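Probable zinc protease PqqL (Escherichia coli, PDB 6OFT) probably acts as a zinc-dependent endopeptidase of the M16 family in the bacterial periplasm, this chain being the first half of the enzyme. Local coordinates at residues Arg253-Ala258 / Arg327-Gln332; Ile246-Glu251 / Gln434-Glu439; Gln289-Arg294 / Lys301-Gly306; Ala334-Met339 / Leu452-Glu457. All blocks are in the same frame, centred on the assembly; numbering follows the deposited sequence.

Contact 1 of 4, residues Arg253-Ala258 / Arg327-Gln332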
loop_
_atom_site.group_PDB
_atom_site.type_symbol
_atom_site.label_atom_id
_atom_site.label_comp_id
_atom_site.label_asym_id
_atom_site.label_seq_id
_atom_site.Cartn_x
_atom_site.Cartn_y
_atom_site.Cartn_z
ATOM N N ARG A 253 0.200 -22.590 -0.410
ATOM C CA ARG A 253 0.337 -23.413 0.795
ATOM C C ARG A 253 -0.920 -23.518 1.685
ATOM O O ARG A 253 -1.006 -24.446 2.493
ATOM C CB ARG A 253 1.549 -22.953 1.629
ATOM C CG ARG A 253 1.439 -21.533 2.189
ATOM C CD ARG A 253 2.511 -21.260 3.231
ATOM N NE ARG A 253 2.067 -20.276 4.220
ATOM C CZ ARG A 253 1.505 -20.583 5.386
ATOM N NH1 ARG A 253 1.323 -21.854 5.731
ATOM N NH2 ARG A 253 1.127 -19.623 6.220
ATOM N N VAL A 254 -1.878 -22.585 1.542
ATOM C CA VAL A 254 -3.078 -22.540 2.386
ATOM C C VAL A 254 -4.378 -22.628 1.572
ATOM O O VAL A 254 -4.577 -21.861 0.629
ATOM C CB VAL A 254 -3.036 -21.282 3.311
ATOM C CG1 VAL A 254 -4.338 -21.091 4.078
ATOM C CG2 VAL A 254 -1.854 -21.341 4.282
ATOM N N ASN A 255 -5.261 -23.563 1.959
ATOM C CA ASN A 255 -6.581 -23.708 1.357
ATOM C C ASN A 255 -7.553 -22.924 2.215
ATOM O O ASN A 255 -7.343 -22.820 3.419
ATOM C CB ASN A 255 -7.003 -25.172 1.255
ATOM C CG ASN A 255 -6.141 -25.987 0.318
ATOM O OD1 ASN A 255 -5.720 -25.539 -0.760
ATOM N ND2 ASN A 255 -5.855 -27.209 0.712
ATOM N N GLY A 256 -8.582 -22.349 1.600
ATOM C CA GLY A 256 -9.560 -21.572 2.354
ATOM C C GLY A 256 -10.653 -20.919 1.542
ATOM O O GLY A 256 -10.764 -21.130 0.332
ATOM N N ILE A 257 -11.468 -20.117 2.233
ATOM C CA ILE A 257 -12.606 -19.399 1.672
ATOM C C ILE A 257 -12.595 -17.950 2.166
ATOM O O ILE A 257 -12.276 -17.694 3.321
ATOM C CB ILE A 257 -13.954 -20.150 1.953
ATOM C CG1 ILE A 257 -15.147 -19.511 1.179
ATOM C CG2 ILE A 257 -14.243 -20.296 3.467
ATOM C CD1 ILE A 257 -16.410 -20.372 1.048
ATOM N N ALA A 258 -12.935 -17.007 1.281
ATOM C CA ALA A 258 -12.998 -15.607 1.650
ATOM C C ALA A 258 -14.167 -14.895 0.964
ATOM O O ALA A 258 -14.535 -15.242 -0.164
ATOM C CB ALA A 258 -11.678 -14.917 1.301
ATOM N N ARG A 327 -8.559 -26.481 7.349
ATOM C CA ARG A 327 -7.773 -27.539 7.969
ATOM C C ARG A 327 -7.653 -28.575 6.850
ATOM O O ARG A 327 -8.659 -29.192 6.480
ATOM C CB ARG A 327 -8.532 -28.102 9.183
ATOM C CG ARG A 327 -7.898 -29.328 9.810
ATOM C CD ARG A 327 -8.778 -29.868 10.918
ATOM N NE ARG A 327 -8.104 -30.904 11.703
ATOM C CZ ARG A 327 -7.287 -30.658 12.722
ATOM N NH1 ARG A 327 -6.721 -31.659 13.379
ATOM N NH2 ARG A 327 -7.021 -29.407 13.083
ATOM N N ASP A 328 -6.442 -28.679 6.252
ATOM C CA ASP A 328 -6.111 -29.562 5.127
ATOM C C ASP A 328 -6.935 -29.218 3.866
ATOM O O ASP A 328 -6.744 -28.144 3.279
ATOM C CB ASP A 328 -6.239 -31.061 5.507
ATOM C CG ASP A 328 -5.425 -31.489 6.713
ATOM O OD1 ASP A 328 -4.187 -31.280 6.699
ATOM O OD2 ASP A 328 -6.022 -32.056 7.664
ATOM N N ASP A 329 -7.862 -30.125 3.486
ATOM C CA ASP A 329 -8.743 -30.043 2.318
ATOM C C ASP A 329 -10.221 -29.907 2.723
ATOM O O ASP A 329 -11.106 -29.982 1.870
ATOM C CB ASP A 329 -8.535 -31.297 1.438
ATOM C CG ASP A 329 -7.097 -31.512 1.001
ATOM O OD1 ASP A 329 -6.339 -30.516 0.926
ATOM O OD2 ASP A 329 -6.727 -32.672 0.736
ATOM N N ASN A 330 -10.480 -29.677 4.018
ATOM C CA ASN A 330 -11.825 -29.565 4.554
ATOM C C ASN A 330 -12.446 -28.201 4.222
ATOM O O ASN A 330 -12.519 -27.306 5.070
ATOM C CB ASN A 330 -11.843 -29.910 6.057
ATOM C CG ASN A 330 -11.205 -31.249 6.409
ATOM O OD1 ASN A 330 -11.047 -32.158 5.569
ATOM N ND2 ASN A 330 -10.820 -31.401 7.670
ATOM N N MET A 331 -12.897 -28.059 2.961
ATOM C CA MET A 331 -13.515 -26.830 2.447
ATOM C C MET A 331 -14.880 -26.539 3.069
ATOM O O MET A 331 -15.226 -25.371 3.249
ATOM C CB MET A 331 -13.582 -26.832 0.908
ATOM C CG MET A 331 -12.221 -27.028 0.224
ATOM S SD MET A 331 -10.940 -25.845 0.712
ATOM C CE MET A 331 -11.402 -24.436 -0.283
ATOM N N GLN A 332 -15.636 -27.592 3.428
ATOM C CA GLN A 332 -16.963 -27.464 4.040
ATOM C C GLN A 332 -16.886 -26.830 5.426
ATOM O O GLN A 332 -17.670 -25.927 5.730
ATOM C CB GLN A 332 -17.685 -28.818 4.086
ATOM C CG GLN A 332 -19.198 -28.706 4.268
ATOM C CD GLN A 332 -19.893 -28.205 3.027
ATOM O OE1 GLN A 332 -19.815 -28.808 1.949
ATOM N NE2 GLN A 332 -20.592 -27.090 3.159
#
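Asn255, next to strand 256-264, reaches to the backbone of Asp328, and the contact illustrates how one amide can hold a tight turn against a sheet. The turn is a type II' beta turn from Arg327 to Asn330, closed by Asn330 N and Arg327 O, and it leads from strand 317-326 into helix 331-348 of the second α/β domain of this M16 half. At the root of the Asn255 side chain, CB lies 4.0 Å from Met331 SD and 3.6 Å from Asp328 O. CG is set anti to the carbonyl carbon (chi1 -65°) and stays 3.7 Å from that same Asp328 O. At the tip, ND2 donates to Asp328 O at 2.9 Å in an almost straight bond (176°). The acceptor lies in the plane of the amide, whereas the donor stands 36° above the plane of the Asp328 carbonyl. ND2 also hydrogen-bonds Asn437 OD1, so two acceptors grip the nitrogen and fix the flip of the amide. An alanine here would probably leave Asp328 O and Asn437 OD1 without this shared donor and the turn less firmly tied to the strand. Asp329 OD1 also comes near ND2, but at a poor angle, and it is bonded instead to Asn438 ND2. Beyond the amide, the bent chain of Met331 brings CE to 3.4 Å from Gly256 O.

Contact 2 of 4, residues Ile246-Glu251 / Gln434-Glu439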
loop_
_atom_site.group_PDB
_atom_site.type_symbol
_atom_site.label_atom_id
_atom_site.label_comp_id
_atom_site.label_asym_id
_atom_site.label_seq_id
_atom_site.Cartn_x
_atom_site.Cartn_y
_atom_site.Cartn_z
ATOM N N ILE A 246 -12.586 -19.659 -7.898
ATOM C CA ILE A 246 -11.817 -20.723 -7.255
ATOM C C ILE A 246 -10.420 -20.609 -7.841
ATOM O O ILE A 246 -10.270 -20.613 -9.068
ATOM C CB ILE A 246 -12.419 -22.162 -7.366
ATOM C CG1 ILE A 246 -13.837 -22.256 -6.739
ATOM C CG2 ILE A 246 -11.474 -23.220 -6.733
ATOM C CD1 ILE A 246 -14.675 -23.546 -7.225
ATOM N N ILE A 247 -9.413 -20.397 -6.970
ATOM C CA ILE A 247 -8.017 -20.280 -7.384
ATOM C C ILE A 247 -7.366 -21.623 -7.135
ATOM O O ILE A 247 -7.221 -22.038 -5.985
ATOM C CB ILE A 247 -7.247 -19.104 -6.709
ATOM C CG1 ILE A 247 -7.962 -17.757 -6.963
ATOM C CG2 ILE A 247 -5.773 -19.068 -7.193
ATOM C CD1 ILE A 247 -7.439 -16.605 -6.219
ATOM N N ASN A 248 -7.013 -22.317 -8.217
ATOM C CA ASN A 248 -6.365 -23.614 -8.132
ATOM C C ASN A 248 -4.875 -23.455 -8.487
ATOM O O ASN A 248 -4.532 -23.181 -9.644
ATOM C CB ASN A 248 -7.069 -24.636 -9.042
ATOM C CG ASN A 248 -6.727 -26.088 -8.769
ATOM O OD1 ASN A 248 -5.612 -26.443 -8.356
ATOM N ND2 ASN A 248 -7.687 -26.970 -9.010
ATOM N N ASP A 249 -4.002 -23.576 -7.473
ATOM C CA ASP A 249 -2.546 -23.474 -7.638
ATOM C C ASP A 249 -1.870 -24.436 -6.676
ATOM O O ASP A 249 -1.950 -24.258 -5.460
ATOM C CB ASP A 249 -2.049 -22.029 -7.435
ATOM C CG ASP A 249 -0.661 -21.699 -7.989
ATOM O OD1 ASP A 249 -0.468 -20.564 -8.460
ATOM O OD2 ASP A 249 0.238 -22.574 -7.927
ATOM N N LYS A 250 -1.200 -25.457 -7.232
ATOM C CA LYS A 250 -0.516 -26.518 -6.483
ATOM C C LYS A 250 0.610 -26.001 -5.592
ATOM O O LYS A 250 0.926 -26.643 -4.590
ATOM C CB LYS A 250 -0.022 -27.637 -7.420
ATOM C CG LYS A 250 -1.120 -28.218 -8.313
ATOM C CD LYS A 250 -1.142 -29.744 -8.317
ATOM C CE LYS A 250 -2.115 -30.302 -9.332
ATOM N NZ LYS A 250 -3.534 -29.985 -9.002
ATOM N N GLU A 251 1.161 -24.811 -5.925
ATOM C CA GLU A 251 2.251 -24.142 -5.210
ATOM C C GLU A 251 1.784 -23.273 -4.032
ATOM O O GLU A 251 2.616 -22.889 -3.210
ATOM C CB GLU A 251 3.144 -23.340 -6.177
ATOM C CG GLU A 251 3.959 -24.234 -7.104
ATOM C CD GLU A 251 5.174 -23.631 -7.784
ATOM O OE1 GLU A 251 5.371 -22.397 -7.703
ATOM O OE2 GLU A 251 5.933 -24.406 -8.410
ATOM N N GLN A 434 -12.445 -19.130 -3.208
ATOM C CA GLN A 434 -11.855 -20.308 -2.593
ATOM C C GLN A 434 -10.486 -20.546 -3.183
ATOM O O GLN A 434 -10.281 -20.319 -4.369
ATOM C CB GLN A 434 -12.736 -21.549 -2.756
ATOM C CG GLN A 434 -13.848 -21.604 -1.709
ATOM C CD GLN A 434 -14.919 -22.596 -2.054
ATOM O OE1 GLN A 434 -15.146 -23.574 -1.343
ATOM N NE2 GLN A 434 -15.614 -22.357 -3.145
ATOM N N MET A 435 -9.556 -21.014 -2.355
ATOM C CA MET A 435 -8.192 -21.319 -2.774
ATOM C C MET A 435 -7.939 -22.783 -2.511
ATOM O O MET A 435 -8.235 -23.264 -1.419
ATOM C CB MET A 435 -7.191 -20.418 -2.045
ATOM C CG MET A 435 -7.180 -19.010 -2.594
ATOM S SD MET A 435 -6.116 -17.865 -1.693
ATOM C CE MET A 435 -4.453 -18.527 -2.123
ATOM N N VAL A 436 -7.524 -23.516 -3.560
ATOM C CA VAL A 436 -7.264 -24.964 -3.522
ATOM C C VAL A 436 -5.868 -25.279 -4.087
ATOM O O VAL A 436 -5.411 -24.593 -5.005
ATOM C CB VAL A 436 -8.393 -25.829 -4.148
ATOM C CG1 VAL A 436 -9.678 -25.705 -3.343
ATOM C CG2 VAL A 436 -8.642 -25.489 -5.619
ATOM N N ASN A 437 -5.173 -26.273 -3.503
ATOM C CA ASN A 437 -3.808 -26.608 -3.942
ATOM C C ASN A 437 -3.609 -28.081 -4.336
ATOM O O ASN A 437 -2.493 -28.489 -4.651
ATOM C CB ASN A 437 -2.767 -26.163 -2.897
ATOM C CG ASN A 437 -2.913 -26.747 -1.514
ATOM O OD1 ASN A 437 -3.660 -27.705 -1.267
ATOM N ND2 ASN A 437 -2.187 -26.168 -0.579
ATOM N N ASN A 438 -4.685 -28.865 -4.336
ATOM C CA ASN A 438 -4.682 -30.276 -4.734
ATOM C C ASN A 438 -6.072 -30.622 -5.243
ATOM O O ASN A 438 -7.005 -29.832 -5.046
ATOM C CB ASN A 438 -4.218 -31.203 -3.593
ATOM C CG ASN A 438 -5.095 -31.182 -2.368
ATOM O OD1 ASN A 438 -6.166 -31.800 -2.331
ATOM N ND2 ASN A 438 -4.656 -30.486 -1.334
ATOM N N GLU A 439 -6.220 -31.789 -5.891
ATOM C CA GLU A 439 -7.500 -32.200 -6.453
ATOM C C GLU A 439 -8.490 -32.718 -5.399
ATOM O O GLU A 439 -9.680 -32.786 -5.704
ATOM C CB GLU A 439 -7.319 -33.180 -7.634
ATOM C CG GLU A 439 -6.783 -32.497 -8.894
ATOM C CD GLU A 439 -7.396 -31.145 -9.240
ATOM O OE1 GLU A 439 -8.560 -31.121 -9.704
ATOM O OE2 GLU A 439 -6.720 -30.108 -9.031
#
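Asn248 and Glu439 meet at about a right angle, yet their flat ends lie nearly in one plane, amide and carboxylate being only 4° apart. In keeping with this, Asn248 ND2, on a side chain whose CG is anti to the backbone N (chi1 -165°), donates to the syn lone pair of Glu439 OE2, at 3.3 Å. Lys250, whose chain also crosses that of Glu439 at about a right angle, brings NZ to 3.2 Å from the same OE2 in a salt bridge. One carboxylate oxygen is thus gripped by an amide and by an ammonium group, an arrangement likely to favour the charged form of Glu439. Beneath this polar cluster, Val436 CG2 fits under the Asn248 amide, 3.7 Å from CG, and touches Ile246 CG2 at 3.8 Å. Ile246 and Gln434 run side by side and point the same way, with Gln434 NE2 bonded to Leu446 O. All this rests on a parallel strand pair, 242-248 with 430-436, at one margin of a mixed five-stranded sheet. Ile247 N donates to Gln434 O at 2.7 Å, Val436 N to Ile247 O, and Asp249 N to Val436 O. On the face of Ile247 and Met435, where Ile247 CB meets Met435 CG, helix 148-160 packs against the sheet, Thr152 touching both side chains. Past the strands, Asp249 OD2 accepts from Glu251 N in an Asx turn, while OD1 makes a salt bridge with Arg151.

Contact 3 of 4, residues Gln289-Arg294 / Lys301-Gly306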
loop_
_atom_site.group_PDB
_atom_site.type_symbol
_atom_site.label_atom_id
_atom_site.label_comp_id
_atom_site.label_asym_id
_atom_site.label_seq_id
_atom_site.Cartn_x
_atom_site.Cartn_y
_atom_site.Cartn_z
ATOM N N GLN A 289 -10.718 -10.700 16.429
ATOM C CA GLN A 289 -10.792 -10.950 17.871
ATOM C C GLN A 289 -11.720 -12.138 18.137
ATOM O O GLN A 289 -11.263 -13.129 18.702
ATOM C CB GLN A 289 -11.249 -9.667 18.615
ATOM C CG GLN A 289 -11.443 -9.809 20.127
ATOM C CD GLN A 289 -11.593 -8.474 20.826
ATOM O OE1 GLN A 289 -12.701 -8.030 21.150
ATOM N NE2 GLN A 289 -10.473 -7.812 21.096
ATOM N N ARG A 290 -12.981 -12.084 17.648
ATOM C CA ARG A 290 -13.948 -13.168 17.843
ATOM C C ARG A 290 -13.465 -14.501 17.302
ATOM O O ARG A 290 -13.512 -15.478 18.037
ATOM C CB ARG A 290 -15.340 -12.823 17.302
ATOM C CG ARG A 290 -16.408 -13.597 18.065
ATOM C CD ARG A 290 -17.796 -13.266 17.615
ATOM N NE ARG A 290 -18.299 -12.055 18.252
ATOM C CZ ARG A 290 -19.478 -11.521 17.972
ATOM N NH1 ARG A 290 -20.281 -12.097 17.088
ATOM N NH2 ARG A 290 -19.867 -10.409 18.575
ATOM N N LEU A 291 -12.945 -14.539 16.057
ATOM C CA LEU A 291 -12.423 -15.773 15.465
ATOM C C LEU A 291 -11.272 -16.375 16.284
ATOM O O LEU A 291 -11.271 -17.587 16.523
ATOM C CB LEU A 291 -12.001 -15.557 13.997
ATOM C CG LEU A 291 -11.626 -16.821 13.203
ATOM C CD1 LEU A 291 -12.819 -17.766 13.036
ATOM C CD2 LEU A 291 -11.067 -16.459 11.848
ATOM N N GLN A 292 -10.312 -15.531 16.722
ATOM C CA GLN A 292 -9.168 -15.960 17.528
ATOM C C GLN A 292 -9.578 -16.464 18.907
ATOM O O GLN A 292 -8.946 -17.390 19.416
ATOM C CB GLN A 292 -8.108 -14.856 17.649
ATOM C CG GLN A 292 -7.232 -14.696 16.404
ATOM C CD GLN A 292 -6.507 -15.969 16.009
ATOM O OE1 GLN A 292 -6.778 -16.562 14.956
ATOM N NE2 GLN A 292 -5.578 -16.422 16.848
ATOM N N GLU A 293 -10.641 -15.873 19.497
ATOM C CA GLU A 293 -11.185 -16.259 20.804
ATOM C C GLU A 293 -11.839 -17.638 20.695
ATOM O O GLU A 293 -11.671 -18.464 21.595
ATOM C CB GLU A 293 -12.220 -15.229 21.294
ATOM C CG GLU A 293 -11.661 -13.896 21.771
ATOM C CD GLU A 293 -12.663 -12.758 21.922
ATOM O OE1 GLU A 293 -13.703 -12.759 21.223
ATOM O OE2 GLU A 293 -12.397 -11.850 22.743
ATOM N N ARG A 294 -12.575 -17.884 19.582
ATOM C CA ARG A 294 -13.238 -19.158 19.300
ATOM C C ARG A 294 -12.219 -20.271 19.023
ATOM O O ARG A 294 -12.417 -21.399 19.478
ATOM C CB ARG A 294 -14.240 -19.020 18.143
ATOM C CG ARG A 294 -15.488 -18.219 18.508
ATOM C CD ARG A 294 -16.595 -18.379 17.486
ATOM N NE ARG A 294 -17.910 -18.238 18.110
ATOM C CZ ARG A 294 -18.836 -17.355 17.741
ATOM N NH1 ARG A 294 -19.998 -17.300 18.378
ATOM N NH2 ARG A 294 -18.609 -16.529 16.724
ATOM N N LYS A 301 -11.725 -26.241 16.036
ATOM C CA LYS A 301 -10.547 -27.042 15.695
ATOM C C LYS A 301 -10.692 -27.687 14.305
ATOM O O LYS A 301 -9.744 -28.291 13.792
ATOM C CB LYS A 301 -10.200 -28.043 16.812
ATOM C CG LYS A 301 -8.878 -27.717 17.532
ATOM C CD LYS A 301 -8.835 -26.305 18.168
ATOM C CE LYS A 301 -7.426 -25.839 18.455
ATOM N NZ LYS A 301 -7.347 -24.359 18.586
ATOM N N THR A 302 -11.867 -27.457 13.666
ATOM C CA THR A 302 -12.242 -27.891 12.311
ATOM C C THR A 302 -11.595 -26.988 11.237
ATOM O O THR A 302 -11.664 -27.309 10.049
ATOM C CB THR A 302 -13.781 -27.900 12.152
ATOM O OG1 THR A 302 -14.315 -26.634 12.544
ATOM C CG2 THR A 302 -14.453 -29.025 12.933
ATOM N N ILE A 303 -10.991 -25.848 11.665
ATOM C CA ILE A 303 -10.316 -24.838 10.831
ATOM C C ILE A 303 -8.918 -24.517 11.400
ATOM O O ILE A 303 -8.688 -24.726 12.595
ATOM C CB ILE A 303 -11.179 -23.549 10.643
ATOM C CG1 ILE A 303 -11.444 -22.829 11.983
ATOM C CG2 ILE A 303 -12.479 -23.844 9.888
ATOM C CD1 ILE A 303 -11.670 -21.335 11.884
ATOM N N SER A 304 -7.996 -23.995 10.561
ATOM C CA SER A 304 -6.640 -23.670 11.009
ATOM C C SER A 304 -6.501 -22.237 11.540
ATOM O O SER A 304 -5.828 -22.012 12.547
ATOM C CB SER A 304 -5.609 -23.971 9.924
ATOM O OG SER A 304 -5.621 -23.035 8.859
ATOM N N GLY A 305 -7.153 -21.296 10.870
ATOM C CA GLY A 305 -7.135 -19.891 11.246
ATOM C C GLY A 305 -8.008 -19.053 10.341
ATOM O O GLY A 305 -8.961 -19.557 9.740
ATOM N N GLY A 306 -7.673 -17.776 10.248
ATOM C CA GLY A 306 -8.395 -16.833 9.407
ATOM C C GLY A 306 -8.168 -15.395 9.806
ATOM O O GLY A 306 -7.603 -15.129 10.873
#
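Arg290 NH2 is gripped by Glu354 OE2 in a salt bridge and by Gly349 O in a hydrogen bond, whereas its neighbour Leu291, one residue on in the same helix, carries the contact with Ile303 and Gly306. The Leu291 side chain leaves with CG anti to the backbone N (chi1 -172°), and its two methyls share the work. CD1 meets Ile303 CD1 at 3.9 Å, the two side chains crossing at a slant. CD2 instead lies against bare backbone, 3.6 Å from Gly306 CA and 3.7 Å from Gly306 C. A CB on Gly306 would stand only 2.8 Å from Leu291 CD2, so the methyl's close approach depends on the absence of a side chain there. In fold terms this is a helix followed by a strand running back along it: helix 271-296 and the outermost strand 303-314 of the five-stranded sheet, with segment axes 8.8 Å apart and at 154°. Lys301 NZ, in the connection, hydrogen-bonds Ile295 O near the end of the helix. The two branches of Ile303 divide between neighbours: CG1 carries the CD1 that meets Leu291, while CG2 packs on Ala334 and Ala337 of helix 331-348.

Contact 4 of 4, residues Ala334-Met339 / Leu452-Glu457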
loop_
_atom_site.group_PDB
_atom_site.type_symbol
_atom_site.label_atom_id
_atom_site.label_comp_id
_atom_site.label_asym_id
_atom_site.label_seq_id
_atom_site.Cartn_x
_atom_site.Cartn_y
_atom_site.Cartn_z
ATOM N N ALA A 334 -14.441 -24.867 6.610
ATOM C CA ALA A 334 -13.977 -23.492 6.428
ATOM C C ALA A 334 -15.170 -22.592 6.095
ATOM O O ALA A 334 -15.375 -21.577 6.762
ATOM C CB ALA A 334 -12.944 -23.430 5.308
ATOM N N ALA A 335 -15.981 -23.004 5.093
ATOM C CA ALA A 335 -17.181 -22.299 4.646
ATOM C C ALA A 335 -18.167 -22.177 5.816
ATOM O O ALA A 335 -18.663 -21.075 6.077
ATOM C CB ALA A 335 -17.816 -23.040 3.477
ATOM N N ASN A 336 -18.391 -23.298 6.559
ATOM C CA ASN A 336 -19.270 -23.327 7.728
ATOM C C ASN A 336 -18.861 -22.313 8.783
ATOM O O ASN A 336 -19.697 -21.496 9.171
ATOM C CB ASN A 336 -19.406 -24.737 8.305
ATOM C CG ASN A 336 -20.472 -25.543 7.611
ATOM O OD1 ASN A 336 -21.651 -25.189 7.618
ATOM N ND2 ASN A 336 -20.092 -26.641 6.994
ATOM N N ALA A 337 -17.565 -22.301 9.177
ATOM C CA ALA A 337 -17.006 -21.361 10.165
ATOM C C ALA A 337 -17.186 -19.898 9.755
ATOM O O ALA A 337 -17.602 -19.084 10.584
ATOM C CB ALA A 337 -15.532 -21.655 10.403
ATOM N N LEU A 338 -16.885 -19.571 8.478
ATOM C CA LEU A 338 -17.007 -18.222 7.950
ATOM C C LEU A 338 -18.453 -17.746 7.942
ATOM O O LEU A 338 -18.731 -16.660 8.449
ATOM C CB LEU A 338 -16.361 -18.100 6.541
ATOM C CG LEU A 338 -16.304 -16.692 5.891
ATOM C CD1 LEU A 338 -15.638 -15.659 6.800
ATOM C CD2 LEU A 338 -15.600 -16.744 4.534
ATOM N N MET A 339 -19.363 -18.553 7.360
ATOM C CA MET A 339 -20.791 -18.254 7.259
ATOM C C MET A 339 -21.433 -18.072 8.635
ATOM O O MET A 339 -22.264 -17.177 8.810
ATOM C CB MET A 339 -21.500 -19.398 6.512
ATOM C CG MET A 339 -22.660 -18.939 5.655
ATOM S SD MET A 339 -22.124 -17.934 4.244
ATOM C CE MET A 339 -21.350 -19.217 3.200
ATOM N N LEU A 452 -24.332 -20.173 -1.303
ATOM C CA LEU A 452 -25.544 -19.372 -0.994
ATOM C C LEU A 452 -26.583 -20.218 -0.252
ATOM O O LEU A 452 -27.288 -19.627 0.517
ATOM C CB LEU A 452 -26.090 -18.722 -2.261
ATOM C CG LEU A 452 -25.163 -17.729 -2.953
ATOM C CD1 LEU A 452 -25.926 -16.867 -3.921
ATOM C CD2 LEU A 452 -24.412 -16.862 -1.956
ATOM N N ALA A 453 -26.655 -21.532 -0.454
ATOM C CA ALA A 453 -27.609 -22.352 0.309
ATOM C C ALA A 453 -27.142 -22.418 1.769
ATOM O O ALA A 453 -27.968 -22.459 2.683
ATOM C CB ALA A 453 -27.708 -23.756 -0.276
ATOM N N LEU A 454 -25.814 -22.405 1.981
ATOM C CA LEU A 454 -25.221 -22.404 3.310
ATOM C C LEU A 454 -25.475 -21.055 3.989
ATOM O O LEU A 454 -25.782 -21.019 5.178
ATOM C CB LEU A 454 -23.724 -22.740 3.234
ATOM C CG LEU A 454 -23.037 -23.109 4.560
ATOM C CD1 LEU A 454 -23.652 -24.399 5.193
ATOM C CD2 LEU A 454 -21.526 -23.243 4.370
ATOM N N GLU A 455 -25.455 -19.987 3.234
ATOM C CA GLU A 455 -25.739 -18.637 3.768
ATOM C C GLU A 455 -27.213 -18.575 4.178
ATOM O O GLU A 455 -27.487 -18.117 5.257
ATOM C CB GLU A 455 -25.395 -17.585 2.717
ATOM C CG GLU A 455 -25.524 -16.157 3.186
ATOM C CD GLU A 455 -25.254 -15.149 2.089
ATOM O OE1 GLU A 455 -26.162 -14.824 1.372
ATOM O OE2 GLU A 455 -24.144 -14.750 1.934
ATOM N N LYS A 456 -28.110 -19.054 3.356
ATOM C CA LYS A 456 -29.549 -19.038 3.658
ATOM C C LYS A 456 -29.845 -19.877 4.915
ATOM O O LYS A 456 -30.651 -19.469 5.753
ATOM C CB LYS A 456 -30.350 -19.557 2.446
ATOM C CG LYS A 456 -31.867 -19.438 2.610
ATOM C CD LYS A 456 -32.610 -20.347 1.645
ATOM C CE LYS A 456 -34.097 -20.105 1.718
ATOM N NZ LYS A 456 -34.866 -21.168 1.016
ATOM N N GLU A 457 -29.204 -21.053 5.026
ATOM C CA GLU A 457 -29.310 -21.967 6.169
ATOM C C GLU A 457 -28.967 -21.198 7.460
ATOM O O GLU A 457 -29.766 -21.207 8.394
ATOM C CB GLU A 457 -28.336 -23.145 5.973
ATOM C CG GLU A 457 -28.360 -24.209 7.054
ATOM C CD GLU A 457 -27.347 -25.319 6.832
ATOM O OE1 GLU A 457 -27.471 -26.042 5.816
ATOM O OE2 GLU A 457 -26.430 -25.466 7.672
#
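The segments carrying Met339 and Glu455 are helical, with axes that come no closer than 10.1 Å and N-to-C directions 42° apart; Met339 and Glu455 mark the nearest backbone approach, their CA atoms 6.1 Å from each other. Helix 331-348, which lies on the five-stranded sheet of the second α/β domain, packs here against helix 448-459, close to the end of the chain, chiefly through Met339 and Leu454. Met339 bridges the distance with a chain bent at its second and third torsions (chi2 67°, chi3 72°). Its CG lies 3.6 Å from Glu455 CA, and its SD the same 3.6 Å from Glu455 CB, the two side chains crossing at about a right angle. The methyl CE turns to Leu454 CD2. An alanine in place of Met339 would probably open a gap beside Leu454 and Glu455 and loosen the fit of the helices. From the other helix Leu454 answers with a fork: CD2 rests on Ala335 CB at 3.8 Å, and CD1 comes within 3.2 Å of Asn336 OD1. That oxygen is itself hydrogen-bonded to the OH of Tyr458, a residue of helix 448-459. Trp432 of strand 430-436 touches both Met339 and Glu455, and Glu455 OE2 is bonded to a glycerol probably left from crystallisation. Between the two segments themselves the contact is mainly apolar packing without a hydrogen bond; the bond of Asn336 to Tyr458, just beyond, adds a polar tie between the same helices.

In the fold
The four contacts show how chemistry follows place within one domain. Contacts 1 and 4 are mainly buried and share helix 331-348, the first where it begins, with a turn held by a side-chain amide hydrogen bond, the second with apolar packing further along; Ile257 of contact 1 also packs on Ala334 and Ala335 of contact 4. Contact 2 is partly exposed and adds charge to a backbone strand pairing. It adjoins contact 1 in the sheet, where Gly256 and Met435 pair between neighbouring strands, and the centres are about 9 Å apart. Contact 3, also partly exposed, involves the sheet's other outermost strand. Contacts 3 and 4, which touch through Ile303, lack hydrogen bonds across their segments, unlike contacts 1 and 2.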